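Local coordinates for phospholipase C beta (Meleagris gallopavo, PDB 1JAD), which belongs to the phospholipase C beta family and is represented here by its C-terminal region, a long, predominantly helical domain present as two subunits, at residues T11-P16 with E133-D138; Q17-A22 with R118-A123. All coordinates share one frame; numbering follows the deposited sequence.

In the fold
Near its N terminus the chain has no regular secondary structure; residues 11-20 run beside helix 75-155, and the chain then enters the short helix 21-24. Contact 1 joins 11-16 to 133-138 and closes the larger loop, which takes in helices 21-24 and 28-64 and much of helix 75-155. Contact 2 joins 17-22 to 118-123 and is nested inside it. Because the later N-terminal residues meet the earlier part of the helix, the leading chain runs antiparallel to helix 75-155. The two contact centres are about 20 Å apart. Both sites also touch helix 161-245, so the N-terminal run is tied to both long helices.

Contact 1: residues T11-P16 with E133-D138; sequences TQLPEP and ESNIKD
Where the irregular N-terminal run lies against the hairpin of long helices 75-155 and 161-245, Asn135 reaches out of the first helix to the backbone of Gln12. Its ND2 donates a hydrogen bond of 3.0 Å to Gln12 O, with an N-H...O angle of 161°. The acceptor lies close to the amide plane of Asn135, on the N-H that is on the same side as OD1, whereas the donor stands 49° out of the carbonyl plane of Gln12, not on a lone pair. Asn135 has CG beside its backbone N (chi1 -70°), a setting that carries the amide off the helix toward the loop.

This is a side chain on a helix bonding to the main chain of an irregular segment that lies along it. Leu13 comes up to the same amide from another direction: its CD2 sits 3.3 Å from Asn135 ND2, almost in line with the CG-ND2 bond. Leu13 also packs on Leu128 and Ser131 of helix 75-155 and on Thr190 of helix 161-245. Two residues before Leu13, the CB of Thr11 points away from Asn135; Thr11 O accepts a hydrogen bond from Lys189, and Thr11 OG1 bonds to Met7 O. Behind the contact, Glu133 forms a salt bridge to Arg99 of the second subunit.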
loop_
_atom_site.group_PDB
_atom_site.type_symbol
_atom_site.label_atom_id
_atom_site.label_comp_id
_atom_site.label_asym_id
_atom_site.label_seq_id
_atom_site.Cartn_x
_atom_site.Cartn_y
_atom_site.Cartn_z
ATOM N N THR A 11 23.698 18.945 -0.896
ATOM C CA THR A 11 22.550 18.286 -1.526
ATOM C C THR A 11 22.498 16.815 -1.127
ATOM O O THR A 11 22.004 15.982 -1.886
ATOM C CB THR A 11 22.622 18.323 -3.071
ATOM O OG1 THR A 11 23.686 17.476 -3.529
ATOM C CG2 THR A 11 22.860 19.736 -3.557
ATOM N N GLN A 12 23.006 16.489 0.056
ATOM C CA GLN A 12 23.017 15.097 0.489
ATOM C C GLN A 12 21.686 14.618 1.069
ATOM O O GLN A 12 21.112 15.244 1.969
ATOM C CB GLN A 12 24.159 14.865 1.482
ATOM C CG GLN A 12 24.255 13.429 1.983
ATOM C CD GLN A 12 25.619 13.108 2.565
ATOM O OE1 GLN A 12 26.133 13.841 3.410
ATOM N NE2 GLN A 12 26.211 12.004 2.115
ATOM N N LEU A 13 21.209 13.497 0.538
ATOM C CA LEU A 13 19.946 12.913 0.959
ATOM C C LEU A 13 20.108 11.453 1.385
ATOM O O LEU A 13 21.053 10.784 0.976
ATOM C CB LEU A 13 18.938 13.013 -0.190
ATOM C CG LEU A 13 18.636 14.427 -0.706
ATOM C CD1 LEU A 13 17.727 14.349 -1.928
ATOM C CD2 LEU A 13 17.996 15.262 0.403
ATOM N N PRO A 14 19.190 10.947 2.229
ATOM C CA PRO A 14 19.218 9.565 2.718
ATOM C C PRO A 14 18.987 8.580 1.581
ATOM O O PRO A 14 17.902 8.538 0.994
ATOM C CB PRO A 14 18.070 9.539 3.731
ATOM C CG PRO A 14 17.993 10.986 4.183
ATOM C CD PRO A 14 18.046 11.647 2.826
ATOM N N GLU A 15 20.007 7.789 1.274
ATOM C CA GLU A 15 19.895 6.812 0.205
ATOM C C GLU A 15 18.711 5.850 0.396
ATOM O O GLU A 15 18.546 5.249 1.455
ATOM C CB GLU A 15 21.225 6.049 0.045
ATOM C CG GLU A 15 21.942 5.623 1.335
ATOM C CD GLU A 15 22.677 6.761 2.054
ATOM O OE1 GLU A 15 23.375 6.463 3.046
ATOM O OE2 GLU A 15 22.568 7.940 1.645
ATOM N N PRO A 16 17.880 5.692 -0.649
ATOM C CA PRO A 16 16.693 4.835 -0.673
ATOM C C PRO A 16 16.868 3.422 -0.127
ATOM O O PRO A 16 17.673 2.652 -0.636
ATOM C CB PRO A 16 16.316 4.843 -2.151
ATOM C CG PRO A 16 16.662 6.254 -2.537
ATOM C CD PRO A 16 18.065 6.304 -1.979
ATOM N N GLU A 133 14.143 19.289 2.705
ATOM C CA GLU A 133 13.788 20.636 3.143
ATOM C C GLU A 133 14.808 21.193 4.110
ATOM O O GLU A 133 15.026 22.406 4.175
ATOM C CB GLU A 133 12.412 20.650 3.814
ATOM C CG GLU A 133 11.241 20.462 2.863
ATOM C CD GLU A 133 11.253 21.467 1.719
ATOM O OE1 GLU A 133 11.619 22.651 1.939
ATOM O OE2 GLU A 133 10.870 21.074 0.595
ATOM N N SER A 134 15.424 20.312 4.881
ATOM C CA SER A 134 16.429 20.746 5.830
ATOM C C SER A 134 17.640 21.281 5.061
ATOM O O SER A 134 18.264 22.250 5.479
ATOM C CB SER A 134 16.831 19.582 6.732
ATOM O OG SER A 134 17.748 20.022 7.718
ATOM N N ASN A 135 17.974 20.653 3.935
ATOM C CA ASN A 135 19.098 21.130 3.132
ATOM C C ASN A 135 18.757 22.501 2.599
ATOM O O ASN A 135 19.576 23.414 2.642
ATOM C CB ASN A 135 19.395 20.209 1.947
ATOM C CG ASN A 135 19.983 18.888 2.374
ATOM O OD1 ASN A 135 20.866 18.848 3.230
ATOM N ND2 ASN A 135 19.525 17.802 1.762
ATOM N N ILE A 136 17.535 22.637 2.097
ATOM C CA ILE A 136 17.072 23.906 1.561
ATOM C C ILE A 136 17.209 25.027 2.573
ATOM O O ILE A 136 17.583 26.149 2.214
ATOM C CB ILE A 136 15.594 23.857 1.140
ATOM C CG1 ILE A 136 15.415 22.861 -0.003
ATOM C CG2 ILE A 136 15.122 25.265 0.740
ATOM C CD1 ILE A 136 13.982 22.749 -0.499
ATOM N N LYS A 137 16.904 24.732 3.837
ATOM C CA LYS A 137 16.989 25.755 4.866
ATOM C C LYS A 137 18.435 26.198 5.076
ATOM O O LYS A 137 18.738 27.394 5.076
ATOM C CB LYS A 137 16.397 25.252 6.194
ATOM C CG LYS A 137 16.086 26.382 7.169
ATOM C CD LYS A 137 15.507 25.925 8.509
ATOM C CE LYS A 137 16.568 25.287 9.402
ATOM N NZ LYS A 137 16.052 24.972 10.775
ATOM N N ASP A 138 19.332 25.233 5.251
ATOM C CA ASP A 138 20.732 25.552 5.478
ATOM C C ASP A 138 21.426 26.107 4.217
ATOM O O ASP A 138 22.404 26.846 4.294
ATOM C CB ASP A 138 21.423 24.319 6.065
ATOM C CG ASP A 138 20.897 23.982 7.480
ATOM O OD1 ASP A 138 21.088 24.805 8.410
ATOM O OD2 ASP A 138 20.274 22.913 7.673
#

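Contact 2: residues Q17-A22 with R118-A123; sequences QTASLA and REKQIA
Thr18 and Gln121 meet through van der Waals contact, their side chains crossing at about a right angle. The methyl CG2 of Thr18 lies 3.8 Å from Gln121 CG, and the same methyl is 3.8 Å from Gln121 OE1, so it touches the glutamine at two atoms, the CG methylene and the amide oxygen. That branch is placed there by chi1 of -72°, which sets CG2 anti to the backbone N and OG1 beside that N. Gln121 is extended beyond CG, and its amide turns OE1, not NE2, to the Thr18 methyl. A second, looser apolar touch follows one residue later in the loop, where Ala19 CB is 4.3 Å from Lys120 CD, on the aliphatic part of a lysine whose ammonium end leads away.

Polar interactions lie around this pair rather than within it. Thr18 OG1 is hydrogen-bonded to Glu124 OE1, on the same helix as Gln121, so the threonine presents its methyl to one residue of the helix and its hydroxyl to another. At the far end of the loop, Ser20 is the N-cap of helix 21-24: its OG caps a backbone N in the first turn, and its own N makes a weak hydrogen bond back to Glu23 OE2, the pattern of a capping box.

Gln201 of helix 161-245 touches both Thr18 and Gln121, so here the non-helical N-terminal run meets both long helices, 75-155 and 161-245, of this predominantly helical domain.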
loop_
_atom_site.group_PDB
_atom_site.type_symbol
_atom_site.label_atom_id
_atom_site.label_comp_id
_atom_site.label_asym_id
_atom_site.label_seq_id
_atom_site.Cartn_x
_atom_site.Cartn_y
_atom_site.Cartn_z
ATOM N N GLN A 17 16.102 3.087 0.909
ATOM C CA GLN A 17 16.169 1.755 1.496
ATOM C C GLN A 17 14.961 1.426 2.367
ATOM O O GLN A 17 14.586 2.209 3.237
ATOM C CB GLN A 17 17.430 1.594 2.345
ATOM C CG GLN A 17 17.463 2.466 3.582
ATOM C CD GLN A 17 18.402 1.918 4.646
ATOM O OE1 GLN A 17 18.178 0.833 5.187
ATOM N NE2 GLN A 17 19.461 2.661 4.944
ATOM N N THR A 18 14.362 0.263 2.128
ATOM C CA THR A 18 13.213 -0.201 2.902
ATOM C C THR A 18 13.500 -1.603 3.400
ATOM O O THR A 18 14.141 -2.395 2.708
ATOM C CB THR A 18 11.903 -0.254 2.065
ATOM O OG1 THR A 18 11.440 1.075 1.801
ATOM C CG2 THR A 18 10.813 -1.017 2.820
ATOM N N ALA A 19 13.021 -1.907 4.603
ATOM C CA ALA A 19 13.223 -3.223 5.192
ATOM C C ALA A 19 12.886 -4.281 4.158
ATOM O O ALA A 19 12.005 -4.083 3.321
ATOM C CB ALA A 19 12.336 -3.392 6.427
ATOM N N SER A 20 13.602 -5.397 4.206
ATOM C CA SER A 20 13.358 -6.486 3.271
ATOM C C SER A 20 12.285 -7.406 3.840
ATOM O O SER A 20 11.878 -7.257 4.995
ATOM C CB SER A 20 14.648 -7.267 3.022
ATOM O OG SER A 20 15.197 -7.725 4.243
ATOM N N LEU A 21 11.825 -8.350 3.026
ATOM C CA LEU A 21 10.799 -9.278 3.468
ATOM C C LEU A 21 11.380 -10.056 4.641
ATOM O O LEU A 21 10.651 -10.508 5.517
ATOM C CB LEU A 21 10.432 -10.259 2.350
ATOM C CG LEU A 21 9.000 -10.809 2.313
ATOM C CD1 LEU A 21 8.992 -12.093 1.526
ATOM C CD2 LEU A 21 8.484 -11.083 3.705
ATOM N N ALA A 22 12.702 -10.200 4.641
ATOM C CA ALA A 22 13.416 -10.934 5.680
ATOM C C ALA A 22 13.363 -10.219 7.015
ATOM O O ALA A 22 13.123 -10.838 8.051
ATOM C CB ALA A 22 14.866 -11.144 5.267
ATOM N N ARG A 118 4.120 -0.811 5.551
ATOM C CA ARG A 118 3.453 0.473 5.372
ATOM C C ARG A 118 3.938 1.538 6.348
ATOM O O ARG A 118 4.214 2.667 5.952
ATOM C CB ARG A 118 1.940 0.313 5.544
ATOM C CG ARG A 118 1.123 0.339 4.258
ATOM C CD ARG A 118 1.171 1.703 3.576
ATOM N NE ARG A 118 0.178 1.818 2.507
ATOM C CZ ARG A 118 0.083 0.989 1.469
ATOM N NH1 ARG A 118 0.922 -0.036 1.344
ATOM N NH2 ARG A 118 -0.857 1.188 0.549
ATOM N N GLU A 119 4.041 1.179 7.623
ATOM C CA GLU A 119 4.461 2.142 8.633
ATOM C C GLU A 119 5.886 2.640 8.431
ATOM O O GLU A 119 6.157 3.840 8.515
ATOM C CB GLU A 119 4.313 1.537 10.029
ATOM C CG GLU A 119 4.699 2.483 11.145
ATOM C CD GLU A 119 4.504 1.867 12.510
ATOM O OE1 GLU A 119 5.039 0.760 12.739
ATOM O OE2 GLU A 119 3.825 2.490 13.355
ATOM N N LYS A 120 6.797 1.714 8.167
ATOM C CA LYS A 120 8.186 2.077 7.954
ATOM C C LYS A 120 8.334 2.897 6.680
ATOM O O LYS A 120 8.988 3.936 6.674
ATOM C CB LYS A 120 9.044 0.811 7.898
ATOM C CG LYS A 120 9.016 0.044 9.216
ATOM C CD LYS A 120 9.972 -1.131 9.240
ATOM C CE LYS A 120 10.024 -1.725 10.639
ATOM N NZ LYS A 120 10.383 -0.692 11.663
ATOM N N GLN A 121 7.693 2.441 5.614
ATOM C CA GLN A 121 7.760 3.128 4.336
ATOM C C GLN A 121 7.284 4.573 4.423
ATOM O O GLN A 121 7.788 5.452 3.707
ATOM C CB GLN A 121 6.969 2.339 3.299
ATOM C CG GLN A 121 7.515 0.928 3.138
ATOM C CD GLN A 121 6.745 0.094 2.149
ATOM O OE1 GLN A 121 7.139 -1.031 1.832
ATOM N NE2 GLN A 121 5.639 0.632 1.651
ATOM N N ILE A 122 6.322 4.825 5.305
ATOM C CA ILE A 122 5.832 6.183 5.488
ATOM C C ILE A 122 6.914 6.989 6.194
ATOM O O ILE A 122 7.172 8.144 5.841
ATOM C CB ILE A 122 4.539 6.217 6.333
ATOM C CG1 ILE A 122 3.356 5.723 5.495
ATOM C CG2 ILE A 122 4.278 7.631 6.843
ATOM C CD1 ILE A 122 3.043 6.614 4.293
ATOM N N ALA A 123 7.557 6.368 7.179
ATOM C CA ALA A 123 8.607 7.032 7.933
ATOM C C ALA A 123 9.801 7.336 7.041
ATOM O O ALA A 123 10.459 8.353 7.209
ATOM C CB ALA A 123 9.033 6.170 9.094
#